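PDB 3NWG: microcompartments protein from Desulfitobacterium hafniense, which probably serves as a tandem BMC-domain building block of the protein shell that encloses a bacterial microcompartment. Local coordinates for residues Asp21-Ala26 / Gln54-Ala59. Sequence-based numbering, arbitrary orientation.
Sequences DAMLKA and QSSVTA
The methyl of Ala26 lies against the methyl of Ala59, CB to CB 3.6 Å, and also touches the backbone of the facing helix at Ser56 CA. Ala22, one turn back, adds to the same patch: its CB is 4.2 Å from Ala59 CB, and Ala59 CB also sits beside the carbonyl oxygen of Ala22. The two helix axes come within 7.5 Å of each other, running nearly antiparallel at 153°, consistent with the small Ala22, Ala26, Ser56 and Ala59 at the interface; Met23, the larger residue, slips past the Ser56 backbone, the CA atoms of Met23 and Ser56 being only 4.2 Å apart. Ser56 supplies the polar link. Its OG stands anti to the backbone N (chi1 -168°) and donates to Met23 O at 2.6 Å; the hydroxyl approaches from above the carbonyl plane, with a C=O...OG angle of 106°. An alanine here lacks the OG, and Met23 O would probably be left with only the weak bond from Ala26 N among the two segments, and the helices without their polar tie. The pair belongs to the first BMC domain of the chain, where helices 13-26 and 50-64 pack side by side on a four-stranded antiparallel sheet. Met23, modelled as selenomethionine, has CB beside Ser56 OG and CG against Ser56 O; its chain bends at chi3, and the side chain goes on to Val8, Val44 and Ile46 of the sheet. Ser56 touches Ile46 too, while Val57, pointing away from the other helix, packs on Val8 and Ile73. On the side of helix 13-26 turned to a second subunit, Lys25 NZ forms a salt bridge with Asp21 OD2 at 2.6 Å, and both residues also bond that neighbouring chain, Lys25 NZ to its Ser172 O and Asp21 OD1 to its His174 N.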
loop_
_atom_site.group_PDB
_atom_site.type_symbol
_atom_site.label_atom_id
_atom_site.label_comp_id
_atom_site.label_asym_id
_atom_site.label_seq_id
_atom_site.Cartn_x
_atom_site.Cartn_y
_atom_site.Cartn_z
ATOM N N ASP A 21 7.382 -23.339 -11.804
ATOM C CA ASP A 21 7.748 -23.224 -13.204
ATOM C C ASP A 21 7.415 -24.504 -13.958
ATOM O O ASP A 21 6.884 -24.449 -15.060
ATOM C CB ASP A 21 9.243 -22.942 -13.327
ATOM C CG ASP A 21 9.663 -22.631 -14.752
ATOM O OD1 ASP A 21 9.321 -21.523 -15.219
ATOM O OD2 ASP A 21 10.331 -23.480 -15.405
ATOM N N ALA A 22 7.756 -25.642 -13.352
ATOM C CA ALA A 22 7.443 -26.962 -13.871
ATOM C C ALA A 22 5.930 -27.148 -14.012
ATOM O O ALA A 22 5.452 -27.619 -15.058
ATOM C CB ALA A 22 8.025 -28.029 -12.968
HETATM N N MSE A 23 5.187 -26.751 -12.975
HETATM C CA MSE A 23 3.727 -26.922 -12.918
HETATM C C MSE A 23 2.981 -26.133 -14.003
HETATM O O MSE A 23 2.043 -26.636 -14.641
HETATM C CB MSE A 23 3.227 -26.532 -11.531
HETATM C CG MSE A 23 3.719 -27.500 -10.483
HETATM SE SE MSE A 23 3.536 -26.947 -8.625
HETATM C CE MSE A 23 1.594 -27.249 -8.440
ATOM N N LEU A 24 3.410 -24.893 -14.218
ATOM C CA LEU A 24 2.812 -24.053 -15.242
ATOM C C LEU A 24 3.074 -24.596 -16.640
ATOM O O LEU A 24 2.261 -24.382 -17.558
ATOM C CB LEU A 24 3.356 -22.632 -15.142
ATOM C CG LEU A 24 2.956 -21.915 -13.861
ATOM C CD1 LEU A 24 3.703 -20.611 -13.773
ATOM C CD2 LEU A 24 1.428 -21.704 -13.803
ATOM N N LYS A 25 4.204 -25.288 -16.794
ATOM C CA LYS A 25 4.657 -25.719 -18.108
ATOM C C LYS A 25 4.066 -27.065 -18.487
ATOM O O LYS A 25 3.964 -27.402 -19.667
ATOM C CB LYS A 25 6.181 -25.796 -18.141
ATOM C CG LYS A 25 6.849 -24.456 -18.237
ATOM C CD LYS A 25 8.343 -24.592 -18.252
ATOM C CE LYS A 25 8.990 -23.232 -18.416
ATOM N NZ LYS A 25 10.427 -23.261 -18.021
ATOM N N ALA A 26 3.656 -27.814 -17.466
ATOM C CA ALA A 26 3.328 -29.213 -17.619
ATOM C C ALA A 26 2.085 -29.467 -18.472
ATOM O O ALA A 26 1.981 -30.517 -19.106
ATOM C CB ALA A 26 3.188 -29.856 -16.263
ATOM N N GLN A 54 -3.452 -32.950 -12.820
ATOM C CA GLN A 54 -2.676 -34.101 -12.383
ATOM C C GLN A 54 -1.260 -34.076 -12.926
ATOM O O GLN A 54 -0.327 -34.502 -12.233
ATOM C CB GLN A 54 -3.353 -35.418 -12.742
ATOM C CG GLN A 54 -2.477 -36.634 -12.420
ATOM C CD GLN A 54 -2.289 -36.844 -10.918
ATOM O OE1 GLN A 54 -3.180 -37.383 -10.255
ATOM N NE2 GLN A 54 -1.133 -36.417 -10.377
ATOM N N SER A 55 -1.091 -33.568 -14.149
ATOM C CA SER A 55 0.233 -33.530 -14.775
ATOM C C SER A 55 1.061 -32.439 -14.117
ATOM O O SER A 55 2.237 -32.626 -13.788
ATOM C CB SER A 55 0.115 -33.248 -16.265
ATOM O OG SER A 55 -0.767 -34.165 -16.885
ATOM N N SER A 56 0.413 -31.297 -13.929
ATOM C CA SER A 56 1.012 -30.153 -13.303
ATOM C C SER A 56 1.520 -30.510 -11.897
ATOM O O SER A 56 2.679 -30.226 -11.563
ATOM C CB SER A 56 -0.025 -29.049 -13.256
ATOM O OG SER A 56 0.529 -27.804 -12.904
ATOM N N VAL A 57 0.681 -31.158 -11.089
ATOM C CA VAL A 57 1.100 -31.573 -9.736
ATOM C C VAL A 57 2.267 -32.589 -9.739
ATOM O O VAL A 57 3.231 -32.426 -8.987
ATOM C CB VAL A 57 -0.086 -32.064 -8.867
ATOM C CG1 VAL A 57 0.403 -32.695 -7.560
ATOM C CG2 VAL A 57 -1.046 -30.910 -8.581
ATOM N N THR A 58 2.196 -33.607 -10.598
ATOM C CA THR A 58 3.308 -34.544 -10.752
ATOM C C THR A 58 4.584 -33.816 -11.173
ATOM O O THR A 58 5.668 -34.102 -10.647
ATOM C CB THR A 58 2.982 -35.682 -11.735
ATOM O OG1 THR A 58 1.861 -36.438 -11.244
ATOM C CG2 THR A 58 4.203 -36.620 -11.914
ATOM N N ALA A 59 4.459 -32.854 -12.084
ATOM C CA ALA A 59 5.618 -32.078 -12.531
ATOM C C ALA A 59 6.322 -31.382 -11.352
ATOM O O ALA A 59 7.551 -31.450 -11.223
ATOM C CB ALA A 59 5.205 -31.071 -13.563
#